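Local atomic coordinates of beta subunit of photoactivated adenylyl cyclase (Beggiatoa sp. PS, PDB entry 5M2A), a protein that probably makes cyclic AMP from ATP under blue light, which its flavin-binding BLUF domain senses to switch on a nucleotide cyclase domain. Residues 221-226 against 327-332; 287-292 against 310-315; 258-261 against 266-269; 205-210 against 269-274. All blocks are in the same frame, centred on the assembly; numbering follows the deposited sequence. Where two conformers were deposited one is given.

Contact 1: residues 221-226 against 327-332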
loop_
_atom_site.group_PDB
_atom_site.type_symbol
_atom_site.label_atom_id
_atom_site.label_comp_id
_atom_site.label_asym_id
_atom_site.label_seq_id
_atom_site.Cartn_x
_atom_site.Cartn_y
_atom_site.Cartn_z
ATOM N N THR A 221 5.572 -22.658 0.759
ATOM C CA THR A 221 6.074 -21.293 0.705
ATOM C C THR A 221 7.070 -21.034 1.825
ATOM O O THR A 221 8.188 -20.554 1.594
ATOM C CB THR A 221 4.905 -20.320 0.815
ATOM O OG1 THR A 221 4.126 -20.372 -0.384
ATOM C CG2 THR A 221 5.418 -18.907 1.030
ATOM N N SER A 222 6.659 -21.333 3.055
ATOM C CA SER A 222 7.496 -21.063 4.219
ATOM C C SER A 222 8.815 -21.822 4.142
ATOM O O SER A 222 9.885 -21.271 4.434
ATOM C CB SER A 222 6.725 -21.440 5.486
ATOM O OG SER A 222 5.490 -20.736 5.520
ATOM N N LEU A 223 8.755 -23.115 3.813
ATOM C CA LEU A 223 9.987 -23.899 3.723
ATOM C C LEU A 223 10.869 -23.417 2.580
ATOM O O LEU A 223 12.099 -23.395 2.699
ATOM C CB LEU A 223 9.651 -25.379 3.544
ATOM C CG LEU A 223 8.815 -25.954 4.681
ATOM C CD1 LEU A 223 8.318 -27.355 4.309
ATOM C CD2 LEU A 223 9.633 -25.984 5.965
ATOM N N ASP A 224 10.259 -23.037 1.462
ATOM C CA ASP A 224 11.045 -22.537 0.338
ATOM C C ASP A 224 11.752 -21.239 0.693
ATOM O O ASP A 224 12.907 -21.024 0.293
ATOM C CB ASP A 224 10.152 -22.341 -0.894
ATOM C CG ASP A 224 9.846 -23.650 -1.609
ATOM O OD1 ASP A 224 10.236 -24.720 -1.089
ATOM O OD2 ASP A 224 9.215 -23.609 -2.690
ATOM N N ILE A 225 11.079 -20.354 1.436
ATOM C CA ILE A 225 11.724 -19.134 1.923
ATOM C C ILE A 225 12.941 -19.483 2.766
ATOM O O ILE A 225 14.052 -18.976 2.547
ATOM C CB ILE A 225 10.736 -18.291 2.747
ATOM C CG1 ILE A 225 9.598 -17.783 1.876
ATOM C CG2 ILE A 225 11.464 -17.127 3.414
ATOM C CD1 ILE A 225 10.056 -16.934 0.787
ATOM N N ILE A 226 12.724 -20.336 3.765
ATOM C CA ILE A 226 13.820 -20.755 4.635
ATOM C C ILE A 226 14.950 -21.354 3.814
ATOM O O ILE A 226 16.133 -21.049 4.031
ATOM C CB ILE A 226 13.285 -21.752 5.675
ATOM C CG1 ILE A 226 12.300 -21.058 6.623
ATOM C CG2 ILE A 226 14.432 -22.474 6.411
ATOM C CD1 ILE A 226 11.424 -22.050 7.390
ATOM N N TYR A 327 1.797 -25.970 16.247
ATOM C CA TYR A 327 2.344 -27.065 15.469
ATOM C C TYR A 327 3.463 -26.559 14.575
ATOM O O TYR A 327 3.603 -25.364 14.325
ATOM C CB TYR A 327 1.276 -27.727 14.591
ATOM C CG TYR A 327 0.235 -28.486 15.358
ATOM C CD1 TYR A 327 -0.916 -27.856 15.822
ATOM C CD2 TYR A 327 0.405 -29.834 15.626
ATOM C CE1 TYR A 327 -1.872 -28.562 16.538
ATOM C CE2 TYR A 327 -0.540 -30.541 16.336
ATOM C CZ TYR A 327 -1.673 -29.903 16.784
ATOM O OH TYR A 327 -2.607 -30.625 17.491
ATOM N N THR A 328 4.229 -27.513 14.067
ATOM C CA THR A 328 5.217 -27.266 13.038
ATOM C C THR A 328 5.314 -28.522 12.185
ATOM O O THR A 328 4.546 -29.473 12.363
ATOM C CB THR A 328 6.563 -26.871 13.658
ATOM O OG1 THR A 328 7.464 -26.480 12.616
ATOM C CG2 THR A 328 7.164 -28.037 14.426
ATOM N N VAL A 329 6.240 -28.512 11.231
ATOM C CA VAL A 329 6.571 -29.709 10.472
ATOM C C VAL A 329 8.038 -30.041 10.708
ATOM O O VAL A 329 8.858 -29.159 10.982
ATOM C CB VAL A 329 6.264 -29.562 8.960
ATOM C CG1 VAL A 329 4.742 -29.376 8.737
ATOM C CG2 VAL A 329 7.035 -28.394 8.341
ATOM N N ASN A 330 8.355 -31.339 10.635
ATOM C CA ASN A 330 9.726 -31.786 10.862
ATOM C C ASN A 330 10.706 -31.065 9.939
ATOM O O ASN A 330 11.829 -30.731 10.345
ATOM C CB ASN A 330 9.806 -33.299 10.663
ATOM C CG ASN A 330 11.178 -33.864 10.994
ATOM O OD1 ASN A 330 11.865 -34.406 10.127
ATOM N ND2 ASN A 330 11.577 -33.744 12.250
ATOM N N GLU A 331 10.297 -30.809 8.695
ATOM C CA GLU A 331 11.169 -30.141 7.731
ATOM C C GLU A 331 11.574 -28.728 8.162
ATOM O O GLU A 331 12.566 -28.200 7.647
ATOM C CB GLU A 331 10.483 -30.077 6.357
ATOM C CG GLU A 331 10.253 -31.429 5.683
ATOM C CD GLU A 331 11.546 -32.123 5.277
ATOM O OE1 GLU A 331 12.491 -31.433 4.844
ATOM O OE2 GLU A 331 11.621 -33.365 5.393
ATOM N N ALA A 332 10.843 -28.103 9.086
ATOM C CA ALA A 332 11.161 -26.748 9.524
ATOM C C ALA A 332 12.188 -26.715 10.653
ATOM O O ALA A 332 12.499 -25.633 11.164
ATOM C CB ALA A 332 9.894 -26.011 9.966
#

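Contact 2: residues 287-292 against 310-315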
loop_
_atom_site.group_PDB
_atom_site.type_symbol
_atom_site.label_atom_id
_atom_site.label_comp_id
_atom_site.label_asym_id
_atom_site.label_seq_id
_atom_site.Cartn_x
_atom_site.Cartn_y
_atom_site.Cartn_z
ATOM N N ARG A 287 11.360 -17.757 17.756
ATOM C CA ARG A 287 12.627 -17.420 18.415
ATOM C C ARG A 287 12.928 -18.346 19.585
ATOM O O ARG A 287 14.099 -18.547 19.932
ATOM C CB ARG A 287 12.598 -15.977 18.915
ATOM C CG ARG A 287 13.070 -14.952 17.914
ATOM C CD ARG A 287 12.140 -14.858 16.731
ATOM N NE ARG A 287 12.575 -13.811 15.820
ATOM C CZ ARG A 287 11.966 -13.516 14.682
ATOM N NH1 ARG A 287 10.887 -14.194 14.311
ATOM N NH2 ARG A 287 12.437 -12.545 13.913
ATOM N N GLN A 288 11.891 -18.885 20.223
ATOM C CA GLN A 288 12.036 -19.754 21.380
ATOM C C GLN A 288 11.899 -21.226 21.028
ATOM O O GLN A 288 11.935 -22.072 21.926
ATOM C CB GLN A 288 10.994 -19.394 22.446
ATOM C CG GLN A 288 10.739 -17.908 22.600
ATOM C CD GLN A 288 9.533 -17.622 23.477
ATOM O OE1 GLN A 288 9.192 -18.412 24.363
ATOM N NE2 GLN A 288 8.877 -16.494 23.230
ATOM N N LEU A 289 11.748 -21.552 19.746
ATOM C CA LEU A 289 11.489 -22.904 19.297
ATOM C C LEU A 289 12.645 -23.433 18.456
ATOM O O LEU A 289 13.347 -22.664 17.790
ATOM C CB LEU A 289 10.204 -22.965 18.461
ATOM C CG LEU A 289 8.934 -22.480 19.146
ATOM C CD1 LEU A 289 7.794 -22.438 18.144
ATOM C CD2 LEU A 289 8.598 -23.388 20.312
ATOM N N PRO A 290 12.856 -24.741 18.451
ATOM C CA PRO A 290 13.886 -25.317 17.576
ATOM C C PRO A 290 13.395 -25.497 16.147
ATOM O O PRO A 290 13.930 -26.321 15.400
ATOM C CB PRO A 290 14.198 -26.662 18.247
ATOM C CG PRO A 290 12.938 -27.016 18.966
ATOM C CD PRO A 290 12.317 -25.727 19.411
ATOM N N TYR A 291 12.385 -24.713 15.761
ATOM C CA TYR A 291 11.813 -24.718 14.424
ATOM C C TYR A 291 11.587 -23.282 13.974
ATOM O O TYR A 291 11.221 -22.418 14.772
ATOM C CB TYR A 291 10.460 -25.456 14.375
ATOM C CG TYR A 291 10.560 -26.883 14.834
ATOM C CD1 TYR A 291 10.498 -27.206 16.180
ATOM C CD2 TYR A 291 10.739 -27.908 13.917
ATOM C CE1 TYR A 291 10.607 -28.508 16.606
ATOM C CE2 TYR A 291 10.859 -29.222 14.335
ATOM C CZ TYR A 291 10.786 -29.511 15.678
ATOM O OH TYR A 291 10.894 -30.805 16.106
ATOM N N ALA A 292 11.765 -23.052 12.676
ATOM C CA ALA A 292 11.641 -21.723 12.083
ATOM C C ALA A 292 10.241 -21.424 11.557
ATOM O O ALA A 292 10.013 -20.335 11.008
ATOM C CB ALA A 292 12.659 -21.568 10.954
ATOM N N ILE A 310 4.378 -31.899 14.076
ATOM C CA ILE A 310 4.974 -31.985 15.401
ATOM C C ILE A 310 4.218 -31.032 16.311
ATOM O O ILE A 310 4.082 -29.843 15.996
ATOM C CB ILE A 310 6.476 -31.644 15.362
ATOM C CG1 ILE A 310 7.240 -32.733 14.602
ATOM C CG2 ILE A 310 7.015 -31.479 16.779
ATOM C CD1 ILE A 310 8.712 -32.451 14.417
ATOM N N ASN A 311 3.704 -31.554 17.421
ATOM C CA ASN A 311 2.956 -30.728 18.357
ATOM C C ASN A 311 3.916 -30.045 19.325
ATOM O O ASN A 311 4.628 -30.715 20.084
ATOM C CB ASN A 311 1.930 -31.563 19.117
ATOM C CG ASN A 311 1.051 -30.719 20.010
ATOM O OD1 ASN A 311 1.473 -30.276 21.079
ATOM N ND2 ASN A 311 -0.177 -30.478 19.569
ATOM N N LEU A 312 3.917 -28.713 19.309
ATOM C CA LEU A 312 4.776 -27.908 20.163
ATOM C C LEU A 312 4.059 -27.419 21.417
ATOM O O LEU A 312 4.534 -26.483 22.070
ATOM C CB LEU A 312 5.337 -26.728 19.368
ATOM C CG LEU A 312 6.161 -27.170 18.158
ATOM C CD1 LEU A 312 6.642 -25.974 17.358
ATOM C CD2 LEU A 312 7.341 -28.022 18.621
ATOM N N GLY A 313 2.916 -28.019 21.750
ATOM C CA GLY A 313 2.233 -27.724 22.995
ATOM C C GLY A 313 1.400 -26.457 22.924
ATOM O O GLY A 313 1.373 -25.736 21.927
ATOM N N ALA A 314 0.696 -26.192 24.021
ATOM C CA ALA A 314 -0.142 -25.006 24.113
ATOM C C ALA A 314 0.682 -23.794 24.529
ATOM O O ALA A 314 1.532 -23.876 25.421
ATOM C CB ALA A 314 -1.285 -25.232 25.106
ATOM N N HIS A 315 0.425 -22.666 23.868
ATOM C CA HIS A 315 1.053 -21.390 24.179
ATOM C C HIS A 315 -0.020 -20.312 24.203
ATOM O O HIS A 315 -1.001 -20.378 23.458
ATOM C CB HIS A 315 2.139 -21.029 23.156
ATOM C CG HIS A 315 3.256 -22.021 23.086
ATOM N ND1 HIS A 315 4.481 -21.804 23.678
ATOM C CD2 HIS A 315 3.329 -23.241 22.503
ATOM C CE1 HIS A 315 5.264 -22.846 23.457
ATOM N NE2 HIS A 315 4.588 -23.732 22.748
#

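Contact 3: residues 258-261 against 266-269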
loop_
_atom_site.group_PDB
_atom_site.type_symbol
_atom_site.label_atom_id
_atom_site.label_comp_id
_atom_site.label_asym_id
_atom_site.label_seq_id
_atom_site.Cartn_x
_atom_site.Cartn_y
_atom_site.Cartn_z
ATOM N N GLU A 258 -12.135 -8.969 5.021
ATOM C CA GLU A 258 -11.257 -8.430 3.991
ATOM C C GLU A 258 -12.001 -7.341 3.237
ATOM O O GLU A 258 -13.148 -7.541 2.829
ATOM C CB GLU A 258 -10.794 -9.523 3.018
ATOM C CG GLU A 258 -9.992 -8.977 1.838
ATOM C CD GLU A 258 -9.149 -10.033 1.135
ATOM O OE1 GLU A 258 -7.908 -9.863 1.072
ATOM O OE2 GLU A 258 -9.721 -11.034 0.650
ATOM N N GLY A 259 -11.364 -6.192 3.072
ATOM C CA GLY A 259 -11.997 -5.115 2.342
ATOM C C GLY A 259 -11.386 -3.763 2.661
ATOM O O GLY A 259 -10.348 -3.654 3.309
ATOM N N ASN A 260 -12.065 -2.738 2.166
ATOM C CA ASN A 260 -11.630 -1.361 2.335
ATOM C C ASN A 260 -11.950 -0.884 3.740
ATOM O O ASN A 260 -13.070 -1.067 4.220
ATOM C CB ASN A 260 -12.339 -0.471 1.314
ATOM C CG ASN A 260 -12.087 -0.915 -0.103
ATOM O OD1 ASN A 260 -10.960 -1.258 -0.454
ATOM N ND2 ASN A 260 -13.136 -0.916 -0.930
ATOM N N MET A 261 -10.978 -0.256 4.391
ATOM C CA MET A 261 -11.199 0.295 5.715
ATOM C C MET A 261 -10.457 1.614 5.855
ATOM O O MET A 261 -9.395 1.822 5.264
ATOM C CB MET A 261 -10.773 -0.691 6.806
ATOM C CG MET A 261 -11.842 -1.730 7.100
ATOM S SD MET A 261 -11.169 -3.241 7.798
ATOM C CE MET A 261 -11.047 -4.297 6.354
ATOM N N LYS A 266 -7.495 8.517 4.932
ATOM C CA LYS A 266 -6.625 7.375 4.674
ATOM C C LYS A 266 -7.498 6.137 4.574
ATOM O O LYS A 266 -8.266 5.845 5.496
ATOM C CB LYS A 266 -5.583 7.206 5.781
ATOM C CG LYS A 266 -4.336 6.479 5.336
ATOM C CD LYS A 266 -4.204 5.122 5.980
ATOM C CE LYS A 266 -2.788 4.577 5.841
ATOM N NZ LYS A 266 -2.386 4.386 4.416
ATOM N N MET A 267 -7.377 5.423 3.470
ATOM C CA MET A 267 -8.092 4.207 3.250
ATOM C C MET A 267 -7.150 3.121 2.766
ATOM O O MET A 267 -6.217 3.391 2.080
ATOM C CB MET A 267 -9.170 4.417 2.210
ATOM C CG MET A 267 -10.188 3.310 2.104
ATOM S SD MET A 267 -10.568 3.210 0.366
ATOM C CE MET A 267 -8.975 2.741 -0.213
ATOM N N ASP A 268 -7.410 1.901 3.160
ATOM C CA ASP A 268 -6.593 0.809 2.722
ATOM C C ASP A 268 -7.295 -0.501 2.734
ATOM O O ASP A 268 -8.353 -0.638 3.239
ATOM C CB ASP A 268 -5.272 0.749 3.476
ATOM C CG ASP A 268 -4.081 0.280 2.576
ATOM O OD1 ASP A 268 -4.219 0.016 1.372
ATOM O OD2 ASP A 268 -2.972 0.173 3.084
ATOM N N HIS A 269 -6.669 -1.456 2.106
ATOM C CA HIS A 269 -7.124 -2.780 2.091
ATOM C C HIS A 269 -6.595 -3.358 3.392
ATOM O O HIS A 269 -5.436 -3.285 3.652
ATOM C CB HIS A 269 -6.403 -3.516 1.034
ATOM C CG HIS A 269 -6.804 -4.932 0.931
ATOM N ND1 HIS A 269 -5.953 -5.959 1.224
ATOM C CD2 HIS A 269 -7.970 -5.496 0.558
ATOM C CE1 HIS A 269 -6.568 -7.100 1.027
ATOM N NE2 HIS A 269 -7.798 -6.846 0.634
#

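Contact 4: residues 205-210 against 269-274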
loop_
_atom_site.group_PDB
_atom_site.type_symbol
_atom_site.label_atom_id
_atom_site.label_comp_id
_atom_site.label_asym_id
_atom_site.label_seq_id
_atom_site.Cartn_x
_atom_site.Cartn_y
_atom_site.Cartn_z
ATOM N N CYS A 205 8.755 -7.123 8.406
ATOM C CA CYS A 205 7.802 -8.226 8.371
ATOM C C CYS A 205 7.036 -8.243 7.056
ATOM O O CYS A 205 6.602 -7.197 6.566
ATOM C CB CYS A 205 6.789 -8.134 9.524
ATOM S SG CYS A 205 7.438 -8.264 11.202
ATOM N N VAL A 206 6.850 -9.440 6.500
ATOM C CA VAL A 206 6.029 -9.651 5.312
ATOM C C VAL A 206 4.716 -10.265 5.777
ATOM O O VAL A 206 4.711 -11.292 6.469
ATOM C CB VAL A 206 6.709 -10.567 4.283
ATOM C CG1 VAL A 206 5.777 -10.793 3.080
ATOM C CG2 VAL A 206 8.055 -9.997 3.847
ATOM N N MET A 207 3.603 -9.641 5.405
ATOM C CA MET A 207 2.282 -10.159 5.715
ATOM C C MET A 207 1.604 -10.614 4.432
ATOM O O MET A 207 1.581 -9.874 3.446
ATOM C CB MET A 207 1.425 -9.097 6.402
ATOM C CG MET A 207 0.002 -9.564 6.694
ATOM S SD MET A 207 -0.993 -8.216 7.390
ATOM C CE MET A 207 -2.562 -9.043 7.681
ATOM N N ALA A 208 1.035 -11.816 4.450
ATOM C CA ALA A 208 0.399 -12.366 3.260
ATOM C C ALA A 208 -0.744 -13.272 3.684
ATOM O O ALA A 208 -0.875 -13.628 4.855
ATOM C CB ALA A 208 1.390 -13.129 2.377
ATOM N N SER A 209 -1.605 -13.624 2.724
ATOM C CA SER A 209 -2.659 -14.576 3.025
ATOM C C SER A 209 -2.730 -15.635 1.935
ATOM O O SER A 209 -2.277 -15.437 0.801
ATOM C CB SER A 209 -4.024 -13.892 3.161
ATOM O OG SER A 209 -4.392 -13.288 1.943
ATOM N N PHE A 210 -3.302 -16.772 2.319
ATOM C CA PHE A 210 -3.607 -17.884 1.436
ATOM C C PHE A 210 -5.055 -18.292 1.685
ATOM O O PHE A 210 -5.633 -17.979 2.729
ATOM C CB PHE A 210 -2.669 -19.075 1.704
ATOM C CG PHE A 210 -1.213 -18.814 1.367
ATOM C CD1 PHE A 210 -0.376 -18.183 2.271
ATOM C CD2 PHE A 210 -0.688 -19.266 0.168
ATOM C CE1 PHE A 210 0.966 -17.968 1.952
ATOM C CE2 PHE A 210 0.651 -19.079 -0.148
ATOM C CZ PHE A 210 1.480 -18.436 0.741
ATOM N N HIS A 269 -6.669 -1.456 2.106
ATOM C CA HIS A 269 -7.124 -2.780 2.091
ATOM C C HIS A 269 -6.595 -3.358 3.392
ATOM O O HIS A 269 -5.436 -3.285 3.652
ATOM C CB HIS A 269 -6.403 -3.516 1.034
ATOM C CG HIS A 269 -6.804 -4.932 0.931
ATOM N ND1 HIS A 269 -5.953 -5.959 1.224
ATOM C CD2 HIS A 269 -7.970 -5.496 0.558
ATOM C CE1 HIS A 269 -6.568 -7.100 1.027
ATOM N NE2 HIS A 269 -7.798 -6.846 0.634
ATOM N N THR A 270 -7.458 -3.930 4.194
ATOM C CA THR A 270 -7.039 -4.466 5.467
ATOM C C THR A 270 -7.658 -5.847 5.686
ATOM O O THR A 270 -8.570 -6.243 4.987
ATOM C CB THR A 270 -7.417 -3.469 6.587
ATOM O OG1 THR A 270 -7.221 -2.128 6.126
ATOM C CG2 THR A 270 -6.616 -3.656 7.906
ATOM N N LEU A 271 -7.107 -6.564 6.647
ATOM C CA LEU A 271 -7.588 -7.852 7.053
ATOM C C LEU A 271 -7.744 -7.725 8.531
ATOM O O LEU A 271 -6.843 -7.355 9.202
ATOM C CB LEU A 271 -6.631 -8.979 6.698
ATOM C CG LEU A 271 -6.352 -9.261 5.237
ATOM C CD1 LEU A 271 -5.125 -10.122 5.127
ATOM C CD2 LEU A 271 -7.520 -9.888 4.539
ATOM N N LEU A 272 -8.927 -8.026 9.002
ATOM C CA LEU A 272 -9.298 -7.892 10.405
ATOM C C LEU A 272 -9.677 -9.256 10.939
ATOM O O LEU A 272 -10.547 -9.920 10.367
ATOM C CB LEU A 272 -10.498 -6.971 10.605
ATOM C CG LEU A 272 -10.530 -5.482 10.292
ATOM C CD1 LEU A 272 -11.909 -4.958 10.664
ATOM C CD2 LEU A 272 -9.447 -4.725 11.029
ATOM N N GLY A 273 -9.076 -9.647 12.051
ATOM C CA GLY A 273 -9.512 -10.848 12.734
ATOM C C GLY A 273 -8.415 -11.399 13.609
ATOM O O GLY A 273 -7.245 -11.051 13.471
ATOM N N ASP A 274 -8.833 -12.292 14.510
ATOM C CA ASP A 274 -7.911 -12.907 15.463
ATOM C C ASP A 274 -6.726 -13.549 14.767
ATOM O O ASP A 274 -5.605 -13.526 15.284
ATOM C CB ASP A 274 -8.650 -13.956 16.293
ATOM C CG ASP A 274 -9.031 -13.447 17.655
ATOM O OD1 ASP A 274 -8.280 -12.611 18.195
ATOM O OD2 ASP A 274 -10.077 -13.883 18.180
#

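Contact 1: residues 221-226 against 327-332
Leu223 holds its CG beside the backbone N and opposite the carbonyl carbon (chi1 -59°), and chi2 of 170° extends CD1 along the chain and leaves CD2 branching beside it, so that both methyls face the turn at Glu331 and Ala332. The two methyls divide the work. CD1 reaches CB of Glu331 at 4.0 Å, the side chains crossing at about a right angle. CD2 comes within 3.9 Å of CA of Ala332 and 4.0 Å of its CB, and also brushes CG2 of Val329 at 4.3 Å. CB of Glu331 faces the leucine, and the bend at chi2 (-67°) turns the carboxylate away from it. The contact joins helix 215-235 to the end of strand 324-329, one of the helix-on-sheet junctions of the alpha/beta cyclase catalytic domain. Here the strand runs into a 3-10 turn, closed by Ala332 N donating to Val329 O at 2.9 Å, and this turn brings Val329 and Ala332 to the same leucine methyl. No hydrogen bond crosses between the segments. Leu223 also packs on Trp307, while Ala332 continues into a backbone bond with Ala292, on which Ile226 of the helix rests.

Contact 2: residues 287-292 against 310-315
Tyr291 and Leu289 sit in the loop that leads from helix 274-285 into strand 293-296, and they lie against Ile310 and Leu312 of strand 309-315, which flanks strand 324-329 in the cyclase sheet. The tyrosine touches two partners with different parts of its side chain. Its OH end meets CD1 of Ile310, 3.2 Å from OH, the two side chains crossing at about a right angle, while CE1 lies 3.9 Å from CD2 of Leu312. The other methyl of that leucine, CD1, meets CD1 of Leu289 at 3.8 Å; with CG beside the backbone N (chi1 -60°), the fork of Leu312 faces both loop residues. With an alanine in place of Tyr291, Ile310 CD1 and Leu312 CD2 would probably lose their common partner, leaving a gap between loop and strand. The strand itself is bent just beyond Leu312: Asn311 OD1 accepts from Gly313 N at 2.8 Å, an Asx turn, and Gly313 takes a positive phi (81°). His315 NE2 donates to Leu312 O at 2.8 Å, with the acceptor close to the imidazole plane. At the start of the loop, Arg287 forms salt bridges with Glu283 and with Asp160, a residue of the magnesium site.

Contact 3: residues 258-261 against 266-269
Glu258 brings its carboxylate to the edge of the His269 imidazole, close to the ring plane, with OE1 3.1 Å from NE2 and equally near CE1. The carboxylate and ring planes are turned 38° apart. CG of Glu258, set anti to its own N (chi1 174°), is itself only 3.3 Å from NE2, so the ring is approached along the glutamate chain as well as by its end. Replacing Glu258 by an alanine would probably leave the ring edge of His269 without its acidic neighbour and freer to turn. The next shell is backbone. Met261 and Asp268 form an antiparallel hydrogen-bonded pair, Met261 N to Asp268 O and Asp268 N to Met261 O each measuring 2.9 Å and each nearly straight. Asn260 faces His269 as the neighbouring non-hydrogen-bonded pair, and CA-H...O contacts fill in between, such as Met267 CA to Met261 O at 3.4 Å. At Gly259 the chain turns a corner, which separates Glu258 from the short strand after it. Farther out, Asn260 gives ND2 to Pro144 O and pairs OD1 with Tyr129 of the second subunit, which also packs on Met267. Glu258 OE2 has a long, weak ion pair with Arg133. The whole is a beta hairpin at the subunit interface, consistent with the tongue that joins the fourth and fifth strands in class III cyclases.

Contact 4: residues 205-210 against 269-274
Met207 reaches toward Leu271 with a fully extended chain: CG lies anti to the backbone N (chi1 177°) and the two bonds beyond it are also close to 180°. CB leaves strand 205-211 on the side facing Leu271 but is still 6.7 Å from its CD1. CG of Met207 lies 5.4 Å from CD1 of Leu271, and SD of Met207, at 5.1 Å from CD1 of Leu271, is still short of contact. It is CE, the tip, that arrives, lying 3.8 Å from CD1 of Leu271 and 4.2 Å from its CB. The leucine answers with its CG beside the backbone N (chi1 -64°), which swings CD1 across to the methionine, and the two side chains meet at a slant. Two residues along the same strand, on the same side as Met207, Ser209 adds its CB at 4.4 Å from Leu271 CD1. These strands are not hydrogen-bonded neighbours. Strands 150-161 and 247-258 come between them in the order of the sheet, and Phe158 and Glu258 from those strands touch Met207 and Leu271 respectively. Thr270 and Leu272 point away from Met207, and both touch Met261 of the same chain and Gly203 of the second subunit. The contact is thus methyl against methyl in a buried place, held by dispersion and the exclusion of water, and with no directional bond to fix its angle it probably depends on the reach of the extended thioether chain.

All four contacts belong to the cyclase domain and reach one sheet, yet their chemistry follows their place in it. Contacts 3 and 4 are buried, share His269 and strand 266-272, and both touch the second subunit; contact 3 rests mainly on backbone hydrogen bonds, contact 4 on apolar carbon contacts. Contacts 1 and 2 are only partly buried and lie about 12 Å apart between centres. They meet where strands 324-329 and 309-315 run side by side, Thr328 packing on Tyr291 and Leu312, and neither has a hydrogen bond between its segments. Thr221 against Phe210 ties contact 1 to contact 4, whereas contacts 2 and 3 stay about 22 Å apart at their nearest atoms.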